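Local coordinates for binding domain (Hc) of Paraclostridial Mosquitocidal Protein 1 (Paraclostridium bifermentans, PDB 6HOX) that forms the receptor-binding part of a botulinum-like neurotoxin that targets Anopheles mosquitoes, serving in the recognition of host nerve cells, at residues Leu257-Ser262 and Ile319-Asn324; Asn247-Phe252 and Lys327-Asn332; Ser262-Asn267 and Val314-Ile319. All coordinates share one frame; numbering follows the deposited sequence.

The three contacts lie side by side in the C-terminal receptor-binding region, of a beta-trefoil-type family, and nest along the chain, contact 3 inside contact 1 inside contact 2. Contact 3 pairs strands 263-267 and 316-320, and contact 1, about 12 Å away between centres, shares S262 and I319 with it. E258 N lies 2.9 Å from Y263 OH, a probable hydrogen bond between these two. Contacts 1 and 2, about 10 Å apart at their centres, are joined by probable backbone bonds, Y259 N to K327 O at 2.8 Å and L257 N to L249 O at 2.9 Å. Contacts 2 and 3, about 15 Å apart at their centres, do not touch, their nearest atoms about 4 Å apart.

Contact 1: residues Leu257-Ser262 and Ile319-Asn324; sequences LEYNKS and IINKNN
Y259 and I319 bring their CA atoms to 5.1 Å, and beside them N260 N donates to I319 O at 2.9 Å, tying the loop 257-262 to the end of strand 316-320. Next to this bond a water bridges the backbones, accepting from I319 N and K261 N and donating to E258 O. The Y259 side chain, with I319, makes the largest share of the contact. Its ring meets the strand backbone edge-on, with I319 O and I320 N near the ring plane, while CE1 rests 3.8 Å from I319 CG2. At the far end N321 ND2 donates to Y259 OH over 3.1 Å, nearly straight (169°) and almost within the amide plane. N321 CG stands anti to the backbone N (chi1 173°), which carries the amide out toward the ring. The other branch of that amide is tied as well: N321 OD1 accepts from N323 N in an Asx turn, inside the type I turn that runs from N321 to N324. That turn brings N324 CB to 3.7 Å from Y259 CD2. L257 crosses I319 at about a right angle, CD2 lying 3.8 Å from I319 CD1, and F437 of strand 435-438 packs on both. The Y259 hydroxyl is also hydrogen-bonded to D333, so this polar tip of a buried residue has two partners, an amide and a carboxylate. The two bonds anchor the hydroxyl end of the ring, and the nearby carboxylate would be expected to favour the neutral phenol.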
loop_
_atom_site.group_PDB
_atom_site.type_symbol
_atom_site.label_atom_id
_atom_site.label_comp_id
_atom_site.label_asym_id
_atom_site.label_seq_id
_atom_site.Cartn_x
_atom_site.Cartn_y
_atom_site.Cartn_z
ATOM N N LEU A 257 -4.537 -6.225 8.494
ATOM C CA LEU A 257 -5.984 -6.255 8.582
ATOM C C LEU A 257 -6.351 -6.547 10.045
ATOM O O LEU A 257 -5.718 -7.377 10.678
ATOM C CB LEU A 257 -6.511 -7.329 7.628
ATOM C CG LEU A 257 -8.032 -7.383 7.453
ATOM C CD1 LEU A 257 -8.551 -6.122 6.774
ATOM C CD2 LEU A 257 -8.436 -8.613 6.652
ATOM N N GLU A 258 -7.352 -5.861 10.592
ATOM C CA GLU A 258 -7.664 -6.024 12.030
ATOM C C GLU A 258 -9.109 -6.460 12.262
ATOM O O GLU A 258 -9.993 -6.139 11.483
ATOM C CB GLU A 258 -7.465 -4.725 12.806
ATOM C CG GLU A 258 -6.046 -4.180 12.743
ATOM C CD GLU A 258 -5.873 -2.886 13.523
ATOM O OE1 GLU A 258 -6.668 -2.647 14.478
ATOM O OE2 GLU A 258 -4.943 -2.121 13.183
ATOM N N TYR A 259 -9.313 -7.108 13.413
ATOM C CA TYR A 259 -10.615 -7.415 13.951
ATOM C C TYR A 259 -11.166 -6.197 14.690
ATOM O O TYR A 259 -10.416 -5.390 15.221
ATOM C CB TYR A 259 -10.551 -8.593 14.926
ATOM C CG TYR A 259 -10.282 -9.925 14.284
ATOM C CD1 TYR A 259 -11.225 -10.489 13.448
ATOM C CD2 TYR A 259 -9.105 -10.630 14.519
ATOM C CE1 TYR A 259 -11.015 -11.714 12.843
ATOM C CE2 TYR A 259 -8.874 -11.857 13.908
ATOM C CZ TYR A 259 -9.839 -12.400 13.072
ATOM O OH TYR A 259 -9.685 -13.627 12.495
ATOM N N ASN A 260 -12.497 -6.097 14.703
ATOM C CA ASN A 260 -13.208 -5.123 15.509
ATOM C C ASN A 260 -12.801 -3.701 15.101
ATOM O O ASN A 260 -12.773 -2.803 15.939
ATOM C CB ASN A 260 -12.972 -5.375 17.004
ATOM C CG ASN A 260 -13.906 -4.584 17.889
ATOM O OD1 ASN A 260 -15.084 -4.449 17.571
ATOM N ND2 ASN A 260 -13.380 -4.012 18.965
ATOM N N LYS A 261 -12.559 -3.491 13.804
ATOM C CA LYS A 261 -12.184 -2.196 13.274
ATOM C C LYS A 261 -13.099 -1.836 12.102
ATOM O O LYS A 261 -13.276 -2.655 11.171
ATOM C CB LYS A 261 -10.725 -2.229 12.837
ATOM C CG LYS A 261 -10.220 -0.983 12.124
ATOM C CD LYS A 261 -8.767 -1.117 11.738
ATOM C CE LYS A 261 -8.270 0.062 10.943
ATOM N NZ LYS A 261 -6.802 0.185 11.040
ATOM N N SER A 262 -13.684 -0.627 12.163
ATOM C CA SER A 262 -14.642 -0.164 11.146
ATOM C C SER A 262 -13.947 -0.006 9.794
ATOM O O SER A 262 -12.951 0.706 9.677
ATOM C CB SER A 262 -15.328 1.120 11.528
ATOM O OG SER A 262 -16.397 0.837 12.401
ATOM N N ILE A 319 -14.923 -6.931 11.043
ATOM C CA ILE A 319 -14.602 -8.358 10.994
ATOM C C ILE A 319 -14.528 -8.828 12.449
ATOM O O ILE A 319 -13.829 -8.241 13.257
ATOM C CB ILE A 319 -13.285 -8.621 10.221
ATOM C CG1 ILE A 319 -13.254 -7.929 8.855
ATOM C CG2 ILE A 319 -13.030 -10.113 10.100
ATOM C CD1 ILE A 319 -11.883 -7.892 8.194
ATOM N N ILE A 320 -15.285 -9.873 12.780
ATOM C CA ILE A 320 -15.440 -10.328 14.149
ATOM C C ILE A 320 -15.116 -11.824 14.224
ATOM O O ILE A 320 -15.510 -12.605 13.365
ATOM C CB ILE A 320 -16.866 -10.040 14.646
ATOM C CG1 ILE A 320 -17.187 -8.546 14.581
ATOM C CG2 ILE A 320 -17.069 -10.588 16.055
ATOM C CD1 ILE A 320 -16.399 -7.727 15.545
ATOM N N ASN A 321 -14.407 -12.202 15.286
ATOM C CA ASN A 321 -14.007 -13.573 15.531
ATOM C C ASN A 321 -13.769 -13.697 17.030
ATOM O O ASN A 321 -12.784 -13.175 17.536
ATOM C CB ASN A 321 -12.760 -13.941 14.718
ATOM C CG ASN A 321 -12.171 -15.301 15.033
ATOM O OD1 ASN A 321 -12.791 -16.114 15.719
ATOM N ND2 ASN A 321 -10.980 -15.568 14.508
ATOM N N LYS A 322 -14.694 -14.360 17.728
ATOM C CA LYS A 322 -14.608 -14.483 19.181
ATOM C C LYS A 322 -13.461 -15.434 19.570
ATOM O O LYS A 322 -13.120 -15.499 20.727
ATOM C CB LYS A 322 -15.963 -14.904 19.763
ATOM C CG LYS A 322 -16.303 -16.384 19.660
ATOM C CD LYS A 322 -17.750 -16.701 20.019
ATOM C CE LYS A 322 -18.742 -16.275 18.952
ATOM N NZ LYS A 322 -18.583 -17.036 17.685
ATOM N N ASN A 323 -12.864 -16.154 18.607
ATOM C CA ASN A 323 -11.674 -16.971 18.873
ATOM C C ASN A 323 -10.402 -16.273 18.383
ATOM O O ASN A 323 -9.386 -16.925 18.189
ATOM C CB ASN A 323 -11.736 -18.358 18.225
ATOM C CG ASN A 323 -12.884 -19.209 18.723
ATOM O OD1 ASN A 323 -13.308 -19.097 19.871
ATOM N ND2 ASN A 323 -13.405 -20.051 17.848
ATOM N N ASN A 324 -10.432 -14.949 18.204
ATOM C CA ASN A 324 -9.217 -14.243 17.795
ATOM C C ASN A 324 -8.166 -14.442 18.886
ATOM O O ASN A 324 -8.522 -14.707 20.037
ATOM C CB ASN A 324 -9.445 -12.750 17.541
ATOM C CG ASN A 324 -9.765 -11.989 18.805
ATOM O OD1 ASN A 324 -10.654 -12.393 19.546
ATOM N ND2 ASN A 324 -9.059 -10.898 19.050
HETATM O O HOH W 1 -12.694 -5.246 11.489
#

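Contact 2: residues Asn247-Phe252 and Lys327-Asn332; sequences NILRDF and KYVRKN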
loop_
_atom_site.group_PDB
_atom_site.type_symbol
_atom_site.label_atom_id
_atom_site.label_comp_id
_atom_site.label_asym_id
_atom_site.label_seq_id
_atom_site.Cartn_x
_atom_site.Cartn_y
_atom_site.Cartn_z
ATOM N N ASN A 247 1.420 -14.592 8.054
ATOM C CA ASN A 247 0.141 -15.019 7.517
ATOM C C ASN A 247 -0.937 -13.956 7.759
ATOM O O ASN A 247 -2.100 -14.228 7.537
ATOM C CB ASN A 247 -0.233 -16.385 8.091
ATOM C CG ASN A 247 0.653 -17.465 7.520
ATOM O OD1 ASN A 247 1.060 -17.387 6.358
ATOM N ND2 ASN A 247 0.998 -18.447 8.337
ATOM N N ILE A 248 -0.550 -12.749 8.191
ATOM C CA ILE A 248 -1.520 -11.691 8.421
ATOM C C ILE A 248 -2.048 -11.228 7.060
ATOM O O ILE A 248 -1.300 -11.163 6.084
ATOM C CB ILE A 248 -0.931 -10.527 9.239
ATOM C CG1 ILE A 248 0.149 -9.786 8.448
ATOM C CG2 ILE A 248 -0.451 -11.003 10.606
ATOM C CD1 ILE A 248 0.806 -8.658 9.193
ATOM N N LEU A 249 -3.348 -10.944 7.000
ATOM C CA LEU A 249 -3.936 -10.306 5.840
ATOM C C LEU A 249 -3.679 -8.798 5.934
ATOM O O LEU A 249 -3.177 -8.289 6.930
ATOM C CB LEU A 249 -5.435 -10.640 5.786
ATOM C CG LEU A 249 -5.757 -12.105 5.489
ATOM C CD1 LEU A 249 -7.257 -12.348 5.546
ATOM C CD2 LEU A 249 -5.200 -12.510 4.139
ATOM N N ARG A 250 -4.051 -8.084 4.886
ATOM C CA ARG A 250 -3.751 -6.684 4.730
ATOM C C ARG A 250 -5.017 -5.900 4.401
ATOM O O ARG A 250 -5.958 -6.418 3.785
ATOM C CB ARG A 250 -2.741 -6.506 3.589
ATOM C CG ARG A 250 -1.412 -7.191 3.844
ATOM C CD ARG A 250 -0.494 -6.296 4.629
ATOM N NE ARG A 250 0.714 -7.007 5.003
ATOM C CZ ARG A 250 1.574 -6.561 5.894
ATOM N NH1 ARG A 250 1.486 -5.312 6.312
ATOM N NH2 ARG A 250 2.506 -7.365 6.370
ATOM N N ASP A 251 -5.012 -4.634 4.811
ATOM C CA ASP A 251 -5.991 -3.685 4.351
ATOM C C ASP A 251 -5.521 -3.055 3.033
ATOM O O ASP A 251 -4.439 -3.331 2.532
ATOM C CB ASP A 251 -6.342 -2.655 5.430
ATOM C CG ASP A 251 -5.268 -1.641 5.777
ATOM O OD1 ASP A 251 -4.351 -1.425 4.948
ATOM O OD2 ASP A 251 -5.373 -1.058 6.879
ATOM N N PHE A 252 -6.409 -2.237 2.468
ATOM C CA PHE A 252 -6.277 -1.595 1.185
ATOM C C PHE A 252 -4.972 -0.782 1.090
ATOM O O PHE A 252 -4.391 -0.671 -0.016
ATOM C CB PHE A 252 -7.496 -0.692 0.987
ATOM C CG PHE A 252 -7.522 0.032 -0.331
ATOM C CD1 PHE A 252 -8.029 -0.594 -1.465
ATOM C CD2 PHE A 252 -7.012 1.309 -0.441
ATOM C CE1 PHE A 252 -8.049 0.063 -2.681
ATOM C CE2 PHE A 252 -7.026 1.966 -1.660
ATOM C CZ PHE A 252 -7.558 1.351 -2.770
ATOM N N LYS A 327 -5.290 -8.753 17.628
ATOM C CA LYS A 327 -6.154 -7.883 16.872
ATOM C C LYS A 327 -6.065 -8.177 15.369
ATOM O O LYS A 327 -6.851 -7.625 14.596
ATOM C CB LYS A 327 -5.813 -6.416 17.151
ATOM C CG LYS A 327 -4.586 -5.865 16.452
ATOM C CD LYS A 327 -4.471 -4.370 16.608
ATOM C CE LYS A 327 -3.357 -3.772 15.771
ATOM N NZ LYS A 327 -3.403 -2.288 15.811
ATOM N N TYR A 328 -5.141 -9.047 14.955
ATOM C CA TYR A 328 -4.821 -9.188 13.538
ATOM C C TYR A 328 -5.595 -10.340 12.920
ATOM O O TYR A 328 -5.730 -11.367 13.547
ATOM C CB TYR A 328 -3.330 -9.421 13.337
ATOM C CG TYR A 328 -2.506 -8.272 13.838
ATOM C CD1 TYR A 328 -2.571 -7.041 13.219
ATOM C CD2 TYR A 328 -1.705 -8.402 14.954
ATOM C CE1 TYR A 328 -1.811 -5.976 13.661
ATOM C CE2 TYR A 328 -0.949 -7.346 15.420
ATOM C CZ TYR A 328 -1.000 -6.130 14.768
ATOM O OH TYR A 328 -0.265 -5.066 15.212
ATOM N N VAL A 329 -6.041 -10.132 11.674
ATOM C CA VAL A 329 -6.693 -11.150 10.886
ATOM C C VAL A 329 -5.611 -11.896 10.124
ATOM O O VAL A 329 -4.790 -11.285 9.471
ATOM C CB VAL A 329 -7.738 -10.570 9.920
ATOM C CG1 VAL A 329 -8.514 -11.676 9.213
ATOM C CG2 VAL A 329 -8.673 -9.617 10.632
ATOM N N ARG A 330 -5.629 -13.226 10.239
ATOM C CA ARG A 330 -4.706 -14.077 9.531
ATOM C C ARG A 330 -5.451 -14.943 8.518
ATOM O O ARG A 330 -6.627 -15.295 8.686
ATOM C CB ARG A 330 -3.906 -14.930 10.518
ATOM C CG ARG A 330 -2.949 -14.107 11.375
ATOM C CD ARG A 330 -2.257 -14.945 12.424
ATOM N NE ARG A 330 -1.352 -14.143 13.248
ATOM C CZ ARG A 330 -1.716 -13.314 14.220
ATOM N NH1 ARG A 330 -2.978 -13.223 14.608
ATOM N NH2 ARG A 330 -0.803 -12.546 14.786
ATOM N N LYS A 331 -4.717 -15.251 7.453
ATOM C CA LYS A 331 -5.084 -16.152 6.396
ATOM C C LYS A 331 -5.686 -17.431 6.991
ATOM O O LYS A 331 -5.065 -18.045 7.827
ATOM C CB LYS A 331 -3.797 -16.455 5.617
ATOM C CG LYS A 331 -3.960 -17.317 4.390
ATOM C CD LYS A 331 -2.661 -17.910 3.886
ATOM C CE LYS A 331 -1.590 -16.893 3.585
ATOM N NZ LYS A 331 -0.460 -17.528 2.868
ATOM N N ASN A 332 -6.914 -17.758 6.569
ATOM C CA ASN A 332 -7.695 -18.941 6.922
ATOM C C ASN A 332 -8.464 -18.794 8.240
ATOM O O ASN A 332 -9.068 -19.768 8.693
ATOM C CB ASN A 332 -6.881 -20.233 6.950
ATOM C CG ASN A 332 -6.226 -20.545 5.623
ATOM O OD1 ASN A 332 -5.133 -21.106 5.603
ATOM N ND2 ASN A 332 -6.873 -20.185 4.523
HETATM O O HOH W 2 0.973 -14.403 11.351
#
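I248 and R330 form a single beta bridge, their CA atoms 4.1 Å apart, between two irregular loops of the C-terminal receptor-binding region. A backbone bond lies on each flank of the bridge: K331 N donates to N247 O at 2.8 Å, and L249 N to V329 O at 2.9 Å. Each of these carbonyls also receives a CA-H, N247 O from R330 and V329 O from I248, so the pairing of the two loops is confined to this one bridge and its flanks. The side chains divide between apolar and polar partners. L249 points at the other loop, and its CD1 packs 3.9 Å from V329 CG1. I248 CG2, anti to its own carbonyl carbon, comes over one face of the R330 guanidinium and lies 4.1 Å from R330 CG. The R330 chain is extended from CG to NE, and NE donates to a water at 3.0 Å that also takes a weak bond from N247 N. Its guanidinium has a further partner, a salt bridge from NH2 to D326. K331 CB sits 3.4 Å from N247 O, while the lysine NZ is hydrogen-bonded to N378. In the fold, the loop 247-252 comes after helix 233-241 and the loop 327-332 links strands 316-320 and 333-339; L249 and V329 together pack on L372 of strand 369-373, and both bond through their backbones to L257.

Contact 3: residues Ser262-Asn267 and Val314-Ile319; sequences SYYMIN and VEKVKI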
loop_
_atom_site.group_PDB
_atom_site.type_symbol
_atom_site.label_atom_id
_atom_site.label_comp_id
_atom_site.label_asym_id
_atom_site.label_seq_id
_atom_site.Cartn_x
_atom_site.Cartn_y
_atom_site.Cartn_z
ATOM N N SER A 262 -13.684 -0.627 12.163
ATOM C CA SER A 262 -14.642 -0.164 11.146
ATOM C C SER A 262 -13.947 -0.006 9.794
ATOM O O SER A 262 -12.951 0.706 9.677
ATOM C CB SER A 262 -15.328 1.120 11.528
ATOM O OG SER A 262 -16.397 0.837 12.401
ATOM N N TYR A 263 -14.531 -0.646 8.782
ATOM C CA TYR A 263 -13.981 -0.656 7.443
ATOM C C TYR A 263 -15.093 -0.372 6.431
ATOM O O TYR A 263 -16.246 -0.700 6.654
ATOM C CB TYR A 263 -13.381 -2.019 7.078
ATOM C CG TYR A 263 -12.056 -2.380 7.699
ATOM C CD1 TYR A 263 -10.944 -1.552 7.594
ATOM C CD2 TYR A 263 -11.894 -3.602 8.330
ATOM C CE1 TYR A 263 -9.719 -1.923 8.131
ATOM C CE2 TYR A 263 -10.685 -3.972 8.905
ATOM C CZ TYR A 263 -9.585 -3.140 8.785
ATOM O OH TYR A 263 -8.401 -3.515 9.347
ATOM N N TYR A 264 -14.700 0.212 5.299
ATOM C CA TYR A 264 -15.460 0.116 4.075
ATOM C C TYR A 264 -14.988 -1.126 3.331
ATOM O O TYR A 264 -13.784 -1.383 3.222
ATOM C CB TYR A 264 -15.295 1.371 3.210
ATOM C CG TYR A 264 -15.617 2.645 3.948
ATOM C CD1 TYR A 264 -16.925 3.062 4.128
ATOM C CD2 TYR A 264 -14.610 3.423 4.491
ATOM C CE1 TYR A 264 -17.218 4.227 4.821
ATOM C CE2 TYR A 264 -14.886 4.589 5.191
ATOM C CZ TYR A 264 -16.196 4.987 5.368
ATOM O OH TYR A 264 -16.462 6.145 6.052
ATOM N N MET A 265 -15.948 -1.874 2.801
ATOM C CA MET A 265 -15.666 -3.106 2.130
ATOM C C MET A 265 -15.958 -2.892 0.651
ATOM O O MET A 265 -17.058 -2.436 0.307
ATOM C CB MET A 265 -16.523 -4.237 2.709
ATOM C CG MET A 265 -16.282 -5.578 2.077
ATOM S SD MET A 265 -17.283 -6.820 2.886
ATOM C CE MET A 265 -16.664 -8.282 2.060
ATOM N N ILE A 266 -14.950 -3.198 -0.184
ATOM C CA ILE A 266 -14.914 -2.874 -1.605
ATOM C C ILE A 266 -14.534 -4.111 -2.426
ATOM O O ILE A 266 -13.642 -4.881 -2.071
ATOM C CB ILE A 266 -13.914 -1.729 -1.849
ATOM C CG1 ILE A 266 -14.396 -0.436 -1.190
ATOM C CG2 ILE A 266 -13.639 -1.563 -3.335
ATOM C CD1 ILE A 266 -13.348 0.650 -1.114
ATOM N N ASN A 267 -15.199 -4.251 -3.571
ATOM C CA ASN A 267 -14.893 -5.278 -4.532
ATOM C C ASN A 267 -13.898 -4.713 -5.539
ATOM O O ASN A 267 -14.082 -3.606 -6.024
ATOM C CB ASN A 267 -16.131 -5.774 -5.273
ATOM C CG ASN A 267 -15.822 -6.994 -6.111
ATOM O OD1 ASN A 267 -15.369 -6.877 -7.245
ATOM N ND2 ASN A 267 -16.043 -8.170 -5.553
ATOM N N VAL A 314 -23.778 4.187 2.714
ATOM C CA VAL A 314 -22.737 3.172 2.606
ATOM C C VAL A 314 -22.706 2.338 3.889
ATOM O O VAL A 314 -22.788 2.863 4.964
ATOM C CB VAL A 314 -21.344 3.765 2.316
ATOM C CG1 VAL A 314 -20.816 4.578 3.483
ATOM C CG2 VAL A 314 -20.353 2.669 1.927
ATOM N N GLU A 315 -22.555 1.025 3.733
ATOM C CA GLU A 315 -22.489 0.102 4.854
ATOM C C GLU A 315 -21.058 0.027 5.373
ATOM O O GLU A 315 -20.160 -0.402 4.647
ATOM C CB GLU A 315 -22.927 -1.300 4.432
ATOM C CG GLU A 315 -24.357 -1.360 3.925
ATOM C CD GLU A 315 -25.433 -1.074 4.956
ATOM O OE1 GLU A 315 -25.129 -1.073 6.164
ATOM O OE2 GLU A 315 -26.580 -0.872 4.542
ATOM N N LYS A 316 -20.871 0.401 6.640
ATOM C CA LYS A 316 -19.637 0.126 7.351
ATOM C C LYS A 316 -19.692 -1.314 7.884
ATOM O O LYS A 316 -20.765 -1.769 8.282
ATOM C CB LYS A 316 -19.452 1.133 8.488
ATOM C CG LYS A 316 -19.383 2.584 8.035
ATOM C CD LYS A 316 -18.004 2.990 7.573
ATOM C CE LYS A 316 -17.103 3.396 8.719
ATOM N NZ LYS A 316 -15.692 3.017 8.476
ATOM N N VAL A 317 -18.535 -2.001 7.906
ATOM C CA VAL A 317 -18.417 -3.386 8.434
ATOM C C VAL A 317 -17.254 -3.505 9.430
ATOM O O VAL A 317 -16.273 -2.767 9.387
ATOM C CB VAL A 317 -18.257 -4.423 7.305
ATOM C CG1 VAL A 317 -19.329 -4.274 6.243
ATOM C CG2 VAL A 317 -16.873 -4.371 6.660
ATOM N N LYS A 318 -17.377 -4.495 10.310
ATOM C CA LYS A 318 -16.308 -4.947 11.174
ATOM C C LYS A 318 -16.170 -6.451 11.000
ATOM O O LYS A 318 -17.206 -7.154 10.868
ATOM C CB LYS A 318 -16.627 -4.683 12.646
ATOM C CG LYS A 318 -16.475 -3.242 13.085
ATOM C CD LYS A 318 -16.611 -3.072 14.574
ATOM C CE LYS A 318 -16.343 -1.652 15.020
ATOM N NZ LYS A 318 -16.611 -1.503 16.466
ATOM N N ILE A 319 -14.923 -6.931 11.043
ATOM C CA ILE A 319 -14.602 -8.358 10.994
ATOM C C ILE A 319 -14.528 -8.828 12.449
ATOM O O ILE A 319 -13.829 -8.241 13.257
ATOM C CB ILE A 319 -13.285 -8.621 10.221
ATOM C CG1 ILE A 319 -13.254 -7.929 8.855
ATOM C CG2 ILE A 319 -13.030 -10.113 10.100
ATOM C CD1 ILE A 319 -11.883 -7.892 8.194
HETATM O O HOH W 3 -18.347 -0.595 3.043
#
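Y263 and V317 are an antiparallel hydrogen-bonded pair where strands 263-267 and 316-319 meet in the beta-trefoil-type region, the two short segments turned 98° to each other. Y263 N donates to V317 O at 2.8 Å and V317 N to Y263 O at 2.9 Å. Both side chains take one face of the sheet, where V317 CG2 lies 4.2 Å from Y263 CB and 4.0 Å from M265 CB; strand 275-280 covers M265 and V317 there through L275. Further out, Y263 CE2 is 4.2 Å from I319 CD1. K316 folds back, bent from its second torsion onward (chi2 -83°), and lays NZ over the Y264 ring, 3.9 Å from its centroid and shifted toward the rim, a cation-pi contact. The exact course of the lysine is doubtful, since CD is modelled too close to the ring. V314 CG1 meets the same ring at its edge, 3.9 Å from Y264 CE1. The contact thus combines two backbone bonds with aliphatic packing around V317 and, if the lysine is correctly placed, an ammonium over the aromatic ring of Y264.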